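Local coordinates for protein fusolin (Unidentified entomopoxvirus, PDB 4OW5) that probably binds chitin through a lytic polysaccharide monooxygenase-like domain, enhances viral virulence and crystallises in vivo into viral spindles, at residues A[152-158]-A[205-211]. Sequence-based numbering, arbitrary orientation.
Sequences YITVPSF and RQTQFVL. With EDO (1,2-ethanediol), chain G.
The guanidinium of R205 is sandwiched between P156, whose CG lies 4.0 Å above the centre of one face, and I153, whose CD1 sits off-centre over the other. In its own plane the group grips a single backbone oxygen side-on: NE and NH2 both donate to T154 O, at 3.0 and 2.9 Å, from opposite sides of the carbonyl plane. A bend at chi2 (-85°) turns the arginine chain toward this oxygen, and NH2 also donates to a bound ethanediol, probably from the crystallisation liquor. T154 clasps V210 twice. Its N donates to V210 O at 3.0 Å, while OG1, which chi1 (45°) turns toward V210, accepts from V210 N in an almost straight bond (177°). The threonine hydroxyl thus takes a backbone N-H just where the strand pairing ends. T154 CG2 rests on one face of the F158 ring, whose CE2 meets V210 CG2 at 3.7 Å. I153 reaches F209 CD2 with CD1 and packs against L211 CD2, its non-hydrogen-bonded partner. Beyond, waters link the type I turn V155–F158 to T207 and Q208. In the LPMO domain's fibronectin type III-like β-sandwich, strand 147-154 runs antiparallel to 209-217, flanked by strands 170-176 and 223-234; I153 and F209 also touch I202 of strand 194-203 in the other sheet.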
loop_
_atom_site.group_PDB
_atom_site.type_symbol
_atom_site.label_atom_id
_atom_site.label_comp_id
_atom_site.label_asym_id
_atom_site.label_seq_id
_atom_site.Cartn_x
_atom_site.Cartn_y
_atom_site.Cartn_z
ATOM N N TYR A 152 -9.622 -18.031 -7.495
ATOM C CA TYR A 152 -10.205 -16.719 -7.639
ATOM C C TYR A 152 -9.322 -15.648 -7.063
ATOM O O TYR A 152 -8.577 -15.909 -6.132
ATOM C CB TYR A 152 -11.559 -16.636 -6.932
ATOM C CG TYR A 152 -12.576 -17.636 -7.425
ATOM C CD1 TYR A 152 -13.556 -17.266 -8.335
ATOM C CD2 TYR A 152 -12.599 -18.936 -6.936
ATOM C CE1 TYR A 152 -14.508 -18.170 -8.779
ATOM C CE2 TYR A 152 -13.551 -19.852 -7.369
ATOM C CZ TYR A 152 -14.488 -19.472 -8.317
ATOM O OH TYR A 152 -15.449 -20.332 -8.768
ATOM N N ILE A 153 -9.461 -14.423 -7.569
ATOM C CA ILE A 153 -8.768 -13.237 -7.074
ATOM C C ILE A 153 -9.825 -12.178 -6.763
ATOM O O ILE A 153 -10.802 -12.017 -7.520
ATOM C CB ILE A 153 -7.668 -12.686 -8.026
ATOM C CG1 ILE A 153 -6.908 -11.527 -7.337
ATOM C CG2 ILE A 153 -8.259 -12.194 -9.369
ATOM C CD1 ILE A 153 -5.685 -11.090 -8.045
ATOM N N THR A 154 -9.634 -11.465 -5.664
ATOM C CA THR A 154 -10.551 -10.391 -5.325
ATOM C C THR A 154 -10.506 -9.253 -6.388
ATOM O O THR A 154 -9.471 -8.995 -7.008
ATOM C CB THR A 154 -10.310 -9.825 -3.938
ATOM O OG1 THR A 154 -8.909 -9.621 -3.753
ATOM C CG2 THR A 154 -10.904 -10.701 -2.835
ATOM N N VAL A 155 -11.646 -8.620 -6.573
ATOM C CA VAL A 155 -11.821 -7.472 -7.478
ATOM C C VAL A 155 -10.933 -6.327 -6.976
ATOM O O VAL A 155 -10.673 -6.256 -5.776
ATOM C CB VAL A 155 -13.289 -7.012 -7.647
ATOM C CG1 VAL A 155 -14.158 -8.102 -8.283
ATOM C CG2 VAL A 155 -13.899 -6.517 -6.332
ATOM N N PRO A 156 -10.536 -5.370 -7.835
ATOM C CA PRO A 156 -9.668 -4.280 -7.346
ATOM C C PRO A 156 -10.237 -3.409 -6.217
ATOM O O PRO A 156 -9.458 -2.902 -5.434
ATOM C CB PRO A 156 -9.400 -3.446 -8.599
ATOM C CG PRO A 156 -9.690 -4.374 -9.749
ATOM C CD PRO A 156 -10.750 -5.293 -9.296
ATOM N N SER A 157 -11.548 -3.279 -6.076
ATOM C CA SER A 157 -12.104 -2.448 -4.995
ATOM C C SER A 157 -12.121 -3.138 -3.609
ATOM O O SER A 157 -12.573 -2.520 -2.645
ATOM C CB SER A 157 -13.515 -1.997 -5.332
ATOM O OG SER A 157 -14.428 -3.075 -5.246
ATOM N N PHE A 158 -11.711 -4.424 -3.517
ATOM C CA PHE A 158 -11.700 -5.146 -2.251
ATOM C C PHE A 158 -10.720 -4.499 -1.277
ATOM O O PHE A 158 -9.566 -4.223 -1.612
ATOM C CB PHE A 158 -11.329 -6.627 -2.480
ATOM C CG PHE A 158 -11.117 -7.447 -1.228
ATOM C CD1 PHE A 158 -12.198 -7.910 -0.493
ATOM C CD2 PHE A 158 -9.839 -7.683 -0.742
ATOM C CE1 PHE A 158 -12.006 -8.596 0.709
ATOM C CE2 PHE A 158 -9.646 -8.405 0.434
ATOM C CZ PHE A 158 -10.734 -8.844 1.156
ATOM N N ARG A 205 -2.109 -6.097 -8.690
ATOM C CA ARG A 205 -2.989 -5.302 -7.840
ATOM C C ARG A 205 -2.095 -4.279 -7.206
ATOM O O ARG A 205 -0.933 -4.582 -6.907
ATOM C CB ARG A 205 -3.656 -6.204 -6.787
ATOM C CG ARG A 205 -4.739 -7.126 -7.338
ATOM C CD ARG A 205 -6.061 -6.439 -7.416
ATOM N NE ARG A 205 -7.128 -7.310 -7.924
ATOM C CZ ARG A 205 -7.355 -7.566 -9.206
ATOM N NH1 ARG A 205 -6.583 -7.037 -10.147
ATOM N NH2 ARG A 205 -8.359 -8.351 -9.562
ATOM N N GLN A 206 -2.626 -3.089 -6.958
ATOM C CA GLN A 206 -1.898 -2.034 -6.263
ATOM C C GLN A 206 -2.214 -2.045 -4.772
ATOM O O GLN A 206 -1.718 -1.208 -4.062
ATOM C CB GLN A 206 -2.274 -0.673 -6.895
ATOM C CG GLN A 206 -2.103 -0.651 -8.427
ATOM C CD GLN A 206 -0.733 -1.115 -8.886
ATOM O OE1 GLN A 206 0.293 -0.732 -8.320
ATOM N NE2 GLN A 206 -0.668 -1.896 -9.961
ATOM N N THR A 207 -3.029 -2.979 -4.297
ATOM C CA THR A 207 -3.433 -3.103 -2.900
ATOM C C THR A 207 -3.338 -4.553 -2.454
ATOM O O THR A 207 -3.293 -5.470 -3.286
ATOM C CB THR A 207 -4.887 -2.628 -2.769
ATOM O OG1 THR A 207 -5.670 -3.384 -3.692
ATOM C CG2 THR A 207 -5.055 -1.151 -3.051
ATOM N N GLN A 208 -3.409 -4.757 -1.152
ATOM C CA GLN A 208 -3.420 -6.089 -0.591
ATOM C C GLN A 208 -4.708 -6.782 -1.046
ATOM O O GLN A 208 -5.765 -6.157 -1.086
ATOM C CB GLN A 208 -3.298 -6.038 0.925
ATOM C CG GLN A 208 -3.331 -7.397 1.529
ATOM C CD GLN A 208 -2.914 -7.450 2.959
ATOM O OE1 GLN A 208 -2.199 -6.581 3.475
ATOM N NE2 GLN A 208 -3.386 -8.452 3.641
ATOM N N PHE A 209 -4.586 -8.018 -1.510
ATOM C CA PHE A 209 -5.704 -8.761 -2.065
ATOM C C PHE A 209 -5.767 -10.166 -1.504
ATOM O O PHE A 209 -4.901 -10.593 -0.739
ATOM C CB PHE A 209 -5.594 -8.784 -3.604
ATOM C CG PHE A 209 -4.375 -9.456 -4.166
ATOM C CD1 PHE A 209 -3.176 -8.772 -4.276
ATOM C CD2 PHE A 209 -4.428 -10.769 -4.603
ATOM C CE1 PHE A 209 -2.073 -9.368 -4.873
ATOM C CE2 PHE A 209 -3.306 -11.394 -5.126
ATOM C CZ PHE A 209 -2.145 -10.681 -5.302
ATOM N N VAL A 210 -6.818 -10.873 -1.881
ATOM C CA VAL A 210 -7.085 -12.230 -1.456
ATOM C C VAL A 210 -7.187 -13.111 -2.682
ATOM O O VAL A 210 -7.776 -12.725 -3.706
ATOM C CB VAL A 210 -8.382 -12.326 -0.549
ATOM C CG1 VAL A 210 -8.907 -13.768 -0.431
ATOM C CG2 VAL A 210 -8.132 -11.739 0.816
ATOM N N LEU A 211 -6.569 -14.284 -2.579
ATOM C CA LEU A 211 -6.694 -15.378 -3.537
ATOM C C LEU A 211 -7.561 -16.416 -2.843
ATOM O O LEU A 211 -7.360 -16.656 -1.651
ATOM C CB LEU A 211 -5.331 -15.954 -3.960
ATOM C CG LEU A 211 -4.464 -14.974 -4.764
ATOM C CD1 LEU A 211 -3.085 -15.474 -4.980
ATOM C CD2 LEU A 211 -5.092 -14.653 -6.090
HETATM C C1 EDO G . -8.878 -7.341 -12.874
HETATM O O1 EDO G . -8.444 -8.629 -12.459
HETATM C C2 EDO G . -7.714 -6.611 -13.579
HETATM O O2 EDO G . -7.713 -5.245 -13.185
HETATM O O HOH W 1 -8.340 -7.082 -4.897
HETATM O O HOH W 2 -7.000 -2.744 -5.951
HETATM O O HOH W 3 -7.421 -5.324 -3.007
#